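Local coordinates for protein FAD-dependent oxidoreductase (Actinomadura kijaniata, PDB 3M9V) that is a flavin-dependent oxidoreductase of the acyl-CoA dehydrogenase family that acts in the biosynthesis of the sugar D-kijanose, probably on a dTDP-linked sugar, at residues F51-F56 against T98-L102; A351-S356 against L376-Q381. All coordinates share one frame; numbering follows the deposited sequence. Where two conformers were deposited one is given.

Contact 1 (F51-F56 against T98-L102); sequences FPTDTF and TALAL
Phe56 thrusts the far end of its ring at the flank of the helix that carries Thr98, Ala101 and Leu102. Its CG stands anti to its own carbonyl carbon (chi1 -80°), and this torsion sends the ring across the gap. The rim then meets the turn of helix between Thr98 and Leu102: Phe56 CZ lies 3.8 Å from Thr98 O and 3.9 Å from Leu102 N, both near the plane of the ring. These two backbone atoms are already joined by the helical bond Leu102 N to Thr98 O, so the ring edge packs on a satisfied turn. The methyl of Ala101 sits obliquely to the same ring, 3.8 Å from Phe56 CZ, and also borders the edge of Phe51, 4.0 Å from Phe51 CE1.

The Thr98 and Phe56 side chains run past each other in opposite directions, with Thr98 CG2 4.1 Å from Phe56 CE2. With CG2 anti to the backbone N in both threonines (chi1 -70° for Thr55, -62° for Thr98), the methyls of Thr55 and Thr98 meet tip to tip. A water bridges their hydroxyls: it donates to Thr98 OG1 (2.7 Å) and lies 2.8 Å from Thr55 OG1. Thr98 OG1 is also hydrogen-bonded to Asp95, and Ile38 of helix 35-48 packs on both threonines.

The contact joins the start of helix 53-61 to helix 96-118 in the helical N-terminal domain of the acyl-CoA dehydrogenase fold. The side chain of Ala101 lies about 5 Å from that of Ser173, which binds FMN in another structure of the protein; no FMN is bound to this chain. Chemically, apolar packing dominates, and the water gives the two buried threonine hydroxyls a shared polar link.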
ATOM      1  N   PHE A  51     -12.738  27.942  19.939  1.00 21.09           N
ATOM      2  CA  PHE A  51     -13.622  26.871  20.363  1.00 22.28           C
ATOM      3  C   PHE A  51     -15.073  27.315  20.104  1.00 22.37           C
ATOM      4  O   PHE A  51     -15.407  28.482  20.303  1.00 22.27           O
ATOM      5  CB  PHE A  51     -13.337  26.591  21.838  1.00 20.66           C
ATOM      6  CG  PHE A  51     -14.079  25.413  22.353  1.00 22.01           C
ATOM      7  CD1 PHE A  51     -13.563  24.126  22.191  1.00 19.31           C
ATOM      8  CD2 PHE A  51     -15.324  25.595  22.951  1.00 22.45           C
ATOM      9  CE1 PHE A  51     -14.297  23.034  22.636  1.00 15.03           C
ATOM     10  CE2 PHE A  51     -16.054  24.504  23.410  1.00 19.67           C
ATOM     11  CZ  PHE A  51     -15.545  23.223  23.247  1.00 20.21           C
ATOM     12  N   PRO A  52     -15.947  26.418  19.629  1.00 22.27           N
ATOM     13  CA  PRO A  52     -17.304  26.886  19.338  1.00 20.45           C
ATOM     14  C   PRO A  52     -18.172  26.929  20.607  1.00 22.13           C
ATOM     15  O   PRO A  52     -18.953  26.011  20.850  1.00 19.60           O
ATOM     16  CB  PRO A  52     -17.804  25.806  18.374  1.00 22.06           C
ATOM     17  CG  PRO A  52     -17.174  24.519  18.939  1.00 20.46           C
ATOM     18  CD  PRO A  52     -15.769  24.984  19.314  1.00 21.84           C
ATOM     19  N   THR A  53     -18.027  27.962  21.440  1.00 22.58           N
ATOM     20  CA  THR A  53     -18.683  27.960  22.745  0.50 22.25           C
ATOM     21  C   THR A  53     -20.197  27.936  22.581  1.00 21.23           C
ATOM     22  O   THR A  53     -20.898  27.346  23.400  1.00 22.55           O
ATOM     23  CB  THR A  53     -18.316  29.196  23.588  0.50 23.07           C
ATOM     24  OG1 THR A  53     -18.553  30.363  22.795  0.50 23.35           O
ATOM     25  CG2 THR A  53     -16.848  29.143  24.014  0.50 22.88           C
ATOM     26  N   ASP A  54     -20.702  28.529  21.506  1.00 19.61           N
ATOM     27  CA  ASP A  54     -22.157  28.566  21.304  1.00 22.42           C
ATOM     28  C   ASP A  54     -22.779  27.214  20.964  1.00 21.35           C
ATOM     29  O   ASP A  54     -23.942  26.918  21.292  1.00 17.43           O
ATOM     30  CB  ASP A  54     -22.551  29.530  20.165  1.00 23.39           C
ATOM     31  CG  ASP A  54     -21.658  29.393  18.934  1.00 27.01           C
ATOM     32  OD1 ASP A  54     -22.123  29.386  17.770  1.00 33.74           O
ATOM     33  OD2 ASP A  54     -20.436  29.266  19.149  1.00 38.83           O
ATOM     34  N   THR A  55     -22.013  26.367  20.279  1.00 18.68           N
ATOM     35  CA  THR A  55     -22.561  25.036  20.026  1.00 16.96           C
ATOM     36  C   THR A  55     -22.727  24.323  21.358  1.00 17.29           C
ATOM     37  O   THR A  55     -23.713  23.613  21.591  1.00 17.10           O
ATOM     38  CB  THR A  55     -21.542  24.237  19.182  1.00 19.62           C
ATOM     39  OG1 THR A  55     -21.529  24.835  17.882  1.00 19.55           O
ATOM     40  CG2 THR A  55     -21.950  22.774  19.132  1.00 20.58           C
ATOM     41  N   PHE A  56     -21.720  24.469  22.218  1.00 18.16           N
ATOM     42  CA  PHE A  56     -21.769  23.771  23.503  1.00 21.23           C
ATOM     43  C   PHE A  56     -22.805  24.363  24.439  1.00 23.56           C
ATOM     44  O   PHE A  56     -23.482  23.624  25.163  1.00 25.17           O
ATOM     45  CB  PHE A  56     -20.385  23.624  24.141  1.00 20.01           C
ATOM     46  CG  PHE A  56     -19.649  22.482  23.501  1.00 24.62           C
ATOM     47  CD1 PHE A  56     -19.699  21.203  24.057  1.00 22.65           C
ATOM     48  CD2 PHE A  56     -19.005  22.679  22.281  1.00 21.45           C
ATOM     49  CE1 PHE A  56     -19.080  20.127  23.392  1.00 27.93           C
ATOM     50  CE2 PHE A  56     -18.401  21.602  21.618  1.00 23.91           C
ATOM     51  CZ  PHE A  56     -18.437  20.329  22.181  1.00 20.09           C
ATOM     52  N   THR A  98     -15.619  19.487  16.881  1.00 13.78           N
ATOM     53  CA  THR A  98     -16.735  19.454  17.831  1.00 15.64           C
ATOM     54  C   THR A  98     -16.981  18.039  18.340  1.00 15.08           C
ATOM     55  O   THR A  98     -17.336  17.818  19.499  1.00 16.95           O
ATOM     56  CB  THR A  98     -18.027  19.934  17.120  1.00 17.16           C
ATOM     57  OG1 THR A  98     -17.828  21.285  16.691  1.00 17.55           O
ATOM     58  CG2 THR A  98     -19.255  19.837  18.005  1.00 16.68           C
ATOM     59  N   ALA A  99     -16.879  17.068  17.434  1.00 15.13           N
ATOM     60  CA  ALA A  99     -17.061  15.676  17.828  1.00 15.27           C
ATOM     61  C   ALA A  99     -15.998  15.252  18.845  1.00 14.65           C
ATOM     62  O   ALA A  99     -16.308  14.474  19.740  1.00 17.06           O
ATOM     63  CB  ALA A  99     -17.023  14.746  16.588  1.00 12.76           C
ATOM     64  N   LEU A 100     -14.756  15.687  18.667  1.00 14.84           N
ATOM     65  CA  LEU A 100     -13.650  15.201  19.477  1.00 15.58           C
ATOM     66  C   LEU A 100     -13.881  15.749  20.897  1.00 17.79           C
ATOM     67  O   LEU A 100     -13.747  15.020  21.888  1.00 15.11           O
ATOM     68  CB  LEU A 100     -12.323  15.742  18.935  1.00 15.57           C
ATOM     69  CG  LEU A 100     -11.107  15.455  19.840  1.00 17.32           C
ATOM     70  CD1 LEU A 100     -10.988  13.965  19.961  1.00 19.91           C
ATOM     71  CD2 LEU A 100      -9.778  16.010  19.300  1.00 13.50           C
ATOM     72  N   ALA A 101     -14.251  17.029  20.986  1.00 14.69           N
ATOM     73  CA  ALA A 101     -14.603  17.595  22.282  1.00 15.43           C
ATOM     74  C   ALA A 101     -15.823  16.916  22.886  1.00 15.45           C
ATOM     75  O   ALA A 101     -15.763  16.570  24.049  1.00 14.01           O
ATOM     76  CB  ALA A 101     -14.833  19.103  22.227  1.00 13.41           C
ATOM     77  N   LEU A 102     -16.921  16.757  22.136  1.00 16.48           N
ATOM     78  CA  LEU A 102     -18.061  16.016  22.662  1.00 16.76           C
ATOM     79  C   LEU A 102     -17.770  14.608  23.189  1.00 16.53           C
ATOM     80  O   LEU A 102     -18.361  14.196  24.187  1.00 17.45           O
ATOM     81  CB  LEU A 102     -19.184  15.947  21.625  1.00 15.31           C
ATOM     82  CG  LEU A 102     -20.495  15.303  22.068  1.00 20.08           C
ATOM     83  CD1 LEU A 102     -21.053  16.199  23.184  1.00 24.48           C
ATOM     84  CD2 LEU A 102     -21.464  15.320  20.879  1.00 18.04           C
TER
HETATM   85  O   HOH W   1     -19.560  23.360  16.565  1.00 17.57           O

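Contact 2 (A351-S356 against L376-Q381); sequences APEIVS and LLRDVQ
This is a buried, largely apolar helix-to-helix contact in the C-terminal domain, where the long helix 329-362 lies against segment 376-381, which lies on helix 372-379. Val380 faces helix 329-362 with both methyls: CG2 lies 3.7 Å from Ala351 CB, while CG1 meets the backbone of Pro352, 3.8 Å from Pro352 CA. Held between its backbone N and carbonyl carbon (chi1 79°), CG1 is directed at the proline. Val355 CG2 meets Val380 tip to tip, 4.0 Å from Val380 CB, while Val355 CG1 rests on the backbone between Leu376 and Leu377, 3.7 Å from Leu377 N.

These helices belong to the C-terminal helical bundle of the acyl-CoA dehydrogenase fold; Ala274 of helix 264-283 touches both Val355 and Leu376. At Pro352, which has no amide hydrogen to give to the preceding turn, the long helix is kinked.

Gln381 bends at chi2 (-66°) and folds back along its own segment, where NE2 donates to Leu377 O at 3.1 Å, in the carbonyl plane. The amide thereby lies across Pro352, with Gln381 OE1 4.0 Å from Pro352 CB. NE2 also donates to a water that makes a weak bond to Pro352 O. Gln381 OE1 accepts from Arg384 of the same chain, so both ends of the amide are held. Arg384 of the second subunit bonds to Ser356 O, and Tyr367 of that subunit packs on Gln381.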
ATOM      1  N   ALA A 351      -8.605   5.603   7.363  1.00 15.46           N
ATOM      2  CA  ALA A 351      -9.277   6.895   7.250  1.00 16.97           C
ATOM      3  C   ALA A 351      -8.422   7.938   6.511  1.00 15.82           C
ATOM      4  O   ALA A 351      -8.915   8.554   5.564  1.00 15.26           O
ATOM      5  CB  ALA A 351      -9.895   7.368   8.588  1.00 12.70           C
ATOM      6  N   PRO A 352      -7.141   8.133   6.877  1.00 15.93           N
ATOM      7  CA  PRO A 352      -6.420   9.130   6.067  1.00 14.53           C
ATOM      8  C   PRO A 352      -6.239   8.783   4.586  1.00 17.89           C
ATOM      9  O   PRO A 352      -6.232   9.685   3.739  1.00 16.55           O
ATOM     10  CB  PRO A 352      -5.032   9.224   6.731  1.00 16.07           C
ATOM     11  CG  PRO A 352      -5.260   8.825   8.122  1.00 14.04           C
ATOM     12  CD  PRO A 352      -6.390   7.792   8.108  1.00 15.43           C
ATOM     13  N   GLU A 353      -6.115   7.498   4.265  1.00 15.91           N
ATOM     14  CA  GLU A 353      -6.019   7.062   2.875  1.00 19.27           C
ATOM     15  C   GLU A 353      -7.278   7.426   2.108  1.00 18.09           C
ATOM     16  O   GLU A 353      -7.221   7.973   1.006  1.00 19.02           O
ATOM     17  CB  GLU A 353      -5.901   5.539   2.753  1.00 18.37           C
ATOM     18  CG  GLU A 353      -4.521   5.016   2.466  1.00 31.03           C
ATOM     19  CD  GLU A 353      -4.511   3.490   2.552  1.00 44.15           C
ATOM     20  OE1 GLU A 353      -3.638   2.949   3.276  1.00 45.72           O
ATOM     21  OE2 GLU A 353      -5.394   2.870   1.901  1.00 44.20           O
ATOM     22  N   ILE A 354      -8.435   7.085   2.659  1.00 14.23           N
ATOM     23  CA  ILE A 354      -9.661   7.526   1.998  1.00 14.19           C
ATOM     24  C   ILE A 354      -9.694   9.047   1.744  1.00 16.03           C
ATOM     25  O   ILE A 354     -10.028   9.529   0.645  1.00 13.08           O
ATOM     26  CB  ILE A 354     -10.849   7.084   2.871  1.00 13.72           C
ATOM     27  CG1 ILE A 354     -10.949   5.552   2.847  1.00 12.52           C
ATOM     28  CG2 ILE A 354     -12.132   7.793   2.436  1.00 13.08           C
ATOM     29  CD1 ILE A 354     -11.878   5.033   3.935  1.00 12.57           C
ATOM     30  N   VAL A 355      -9.371   9.830   2.771  1.00 13.21           N
ATOM     31  CA  VAL A 355      -9.526  11.276   2.634  1.00 13.87           C
ATOM     32  C   VAL A 355      -8.570  11.696   1.519  1.00 18.17           C
ATOM     33  O   VAL A 355      -8.952  12.432   0.600  1.00 16.69           O
ATOM     34  CB  VAL A 355      -9.205  12.046   3.944  1.00 15.95           C
ATOM     35  CG1 VAL A 355      -9.115  13.532   3.675  1.00 15.59           C
ATOM     36  CG2 VAL A 355     -10.275  11.786   5.027  1.00  9.89           C
ATOM     37  N   SER A 356      -7.327  11.222   1.601  1.00 17.98           N
ATOM     38  CA  SER A 356      -6.368  11.578   0.563  1.00 21.67           C
ATOM     39  C   SER A 356      -6.858  11.231  -0.846  1.00 20.31           C
ATOM     40  O   SER A 356      -6.798  12.063  -1.761  1.00 21.71           O
ATOM     41  CB  SER A 356      -4.977  11.015   0.885  1.00 23.25           C
ATOM     42  OG  SER A 356      -4.088  11.280  -0.181  1.00 22.45           O
ATOM     43  N   LEU A 376     -10.437  18.422   6.175  1.00 16.84           N
ATOM     44  CA  LEU A 376     -10.601  17.006   6.522  1.00 14.72           C
ATOM     45  C   LEU A 376      -9.242  16.312   6.438  1.00 15.43           C
ATOM     46  O   LEU A 376      -8.926  15.476   7.297  1.00 13.27           O
ATOM     47  CB  LEU A 376     -11.540  16.347   5.524  1.00 15.53           C
ATOM     48  CG  LEU A 376     -12.965  16.928   5.584  1.00 18.79           C
ATOM     49  CD1 LEU A 376     -13.956  15.998   4.893  1.00 18.44           C
ATOM     50  CD2 LEU A 376     -13.411  17.131   7.033  1.00 20.83           C
ATOM     51  N   LEU A 377      -8.418  16.711   5.467  1.00 12.15           N
ATOM     52  CA  LEU A 377      -7.087  16.115   5.431  1.00 13.04           C
ATOM     53  C   LEU A 377      -6.250  16.413   6.692  1.00 14.61           C
ATOM     54  O   LEU A 377      -5.463  15.576   7.169  1.00 14.27           O
ATOM     55  CB  LEU A 377      -6.331  16.570   4.180  1.00 11.08           C
ATOM     56  CG  LEU A 377      -4.907  15.990   4.058  1.00 13.23           C
ATOM     57  CD1 LEU A 377      -4.955  14.517   3.612  1.00 19.74           C
ATOM     58  CD2 LEU A 377      -4.070  16.740   3.018  1.00 22.44           C
ATOM     59  N   ARG A 378      -6.354  17.644   7.183  1.00 13.35           N
ATOM     60  CA  ARG A 378      -5.722  17.951   8.462  1.00 14.79           C
ATOM     61  C   ARG A 378      -6.381  17.271   9.655  1.00 15.07           C
ATOM     62  O   ARG A 378      -5.659  16.766  10.533  1.00 15.24           O
ATOM     63  CB  ARG A 378      -5.683  19.468   8.666  1.00 13.68           C
ATOM     64  CG  ARG A 378      -4.891  20.120   7.528  1.00 12.68           C
ATOM     65  CD  ARG A 378      -4.715  21.650   7.734  1.00 16.86           C
ATOM     66  NE  ARG A 378      -5.888  22.387   7.280  1.00 15.10           N
ATOM     67  CZ  ARG A 378      -6.818  22.889   8.100  1.00 17.03           C
ATOM     68  NH1 ARG A 378      -7.853  23.569   7.639  1.00 12.37           N
ATOM     69  NH2 ARG A 378      -6.728  22.778   9.418  1.00 15.95           N
ATOM     70  N   ASP A 379      -7.710  17.329   9.749  1.00 12.42           N
ATOM     71  CA  ASP A 379      -8.322  16.766  10.959  1.00 13.86           C
ATOM     72  C   ASP A 379      -8.138  15.250  11.022  1.00 15.44           C
ATOM     73  O   ASP A 379      -8.060  14.660  12.108  1.00 14.80           O
ATOM     74  CB  ASP A 379      -9.833  17.009  11.030  1.00 13.59           C
ATOM     75  CG  ASP A 379     -10.150  18.470  11.214  1.00 16.02           C
ATOM     76  OD1 ASP A 379      -9.241  19.237  11.561  1.00 13.63           O
ATOM     77  OD2 ASP A 379     -11.307  18.833  10.976  1.00 13.50           O
ATOM     78  N   VAL A 380      -8.120  14.603   9.861  1.00 13.18           N
ATOM     79  CA  VAL A 380      -8.147  13.131   9.885  1.00 13.74           C
ATOM     80  C   VAL A 380      -6.846  12.550  10.454  1.00 15.08           C
ATOM     81  O   VAL A 380      -6.839  11.374  10.836  1.00 13.06           O
ATOM     82  CB  VAL A 380      -8.477  12.453   8.525  1.00 14.36           C
ATOM     83  CG1 VAL A 380      -7.248  12.455   7.642  1.00 11.79           C
ATOM     84  CG2 VAL A 380      -8.951  10.990   8.715  1.00 12.04           C
ATOM     85  N   GLN A 381      -5.784  13.353  10.540  1.00 15.91           N
ATOM     86  CA  GLN A 381      -4.485  12.875  11.020  1.00 13.43           C
ATOM     87  C   GLN A 381      -4.431  12.761  12.547  1.00 16.77           C
ATOM     88  O   GLN A 381      -3.558  12.066  13.063  1.00 15.54           O
ATOM     89  CB  GLN A 381      -3.325  13.756  10.527  1.00 12.54           C
ATOM     90  CG  GLN A 381      -3.340  14.136   9.021  1.00 15.44           C
ATOM     91  CD  GLN A 381      -3.144  12.939   8.101  1.00 18.31           C
ATOM     92  OE1 GLN A 381      -2.584  11.909   8.495  1.00 18.73           O
ATOM     93  NE2 GLN A 381      -3.671  13.043   6.886  1.00 14.58           N
TER
HETATM   94  O   HOH W   2      -3.575  11.231   4.430  1.00 37.13           O

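Overall arrangement
From the N terminus, the chain first forms contact 1, where helix 53-61 meets helix 96-118 and closes an excursion of 41 residues, about half of them helical and none in strands. It then runs through the mixed beta-sheet of the middle domain and into the C-terminal helices before contact 2 closes a shorter loop of 19 residues, from helix 329-362 to helix 372-379. The two loops follow in series, neither nested nor crossed. The centres of contacts 1 and 2 lie about 20 Å apart, and the two do not touch. Each ties helices within its own domain. Each lies close to a residue that binds FMN in another structure of the protein, though none is bound to this chain.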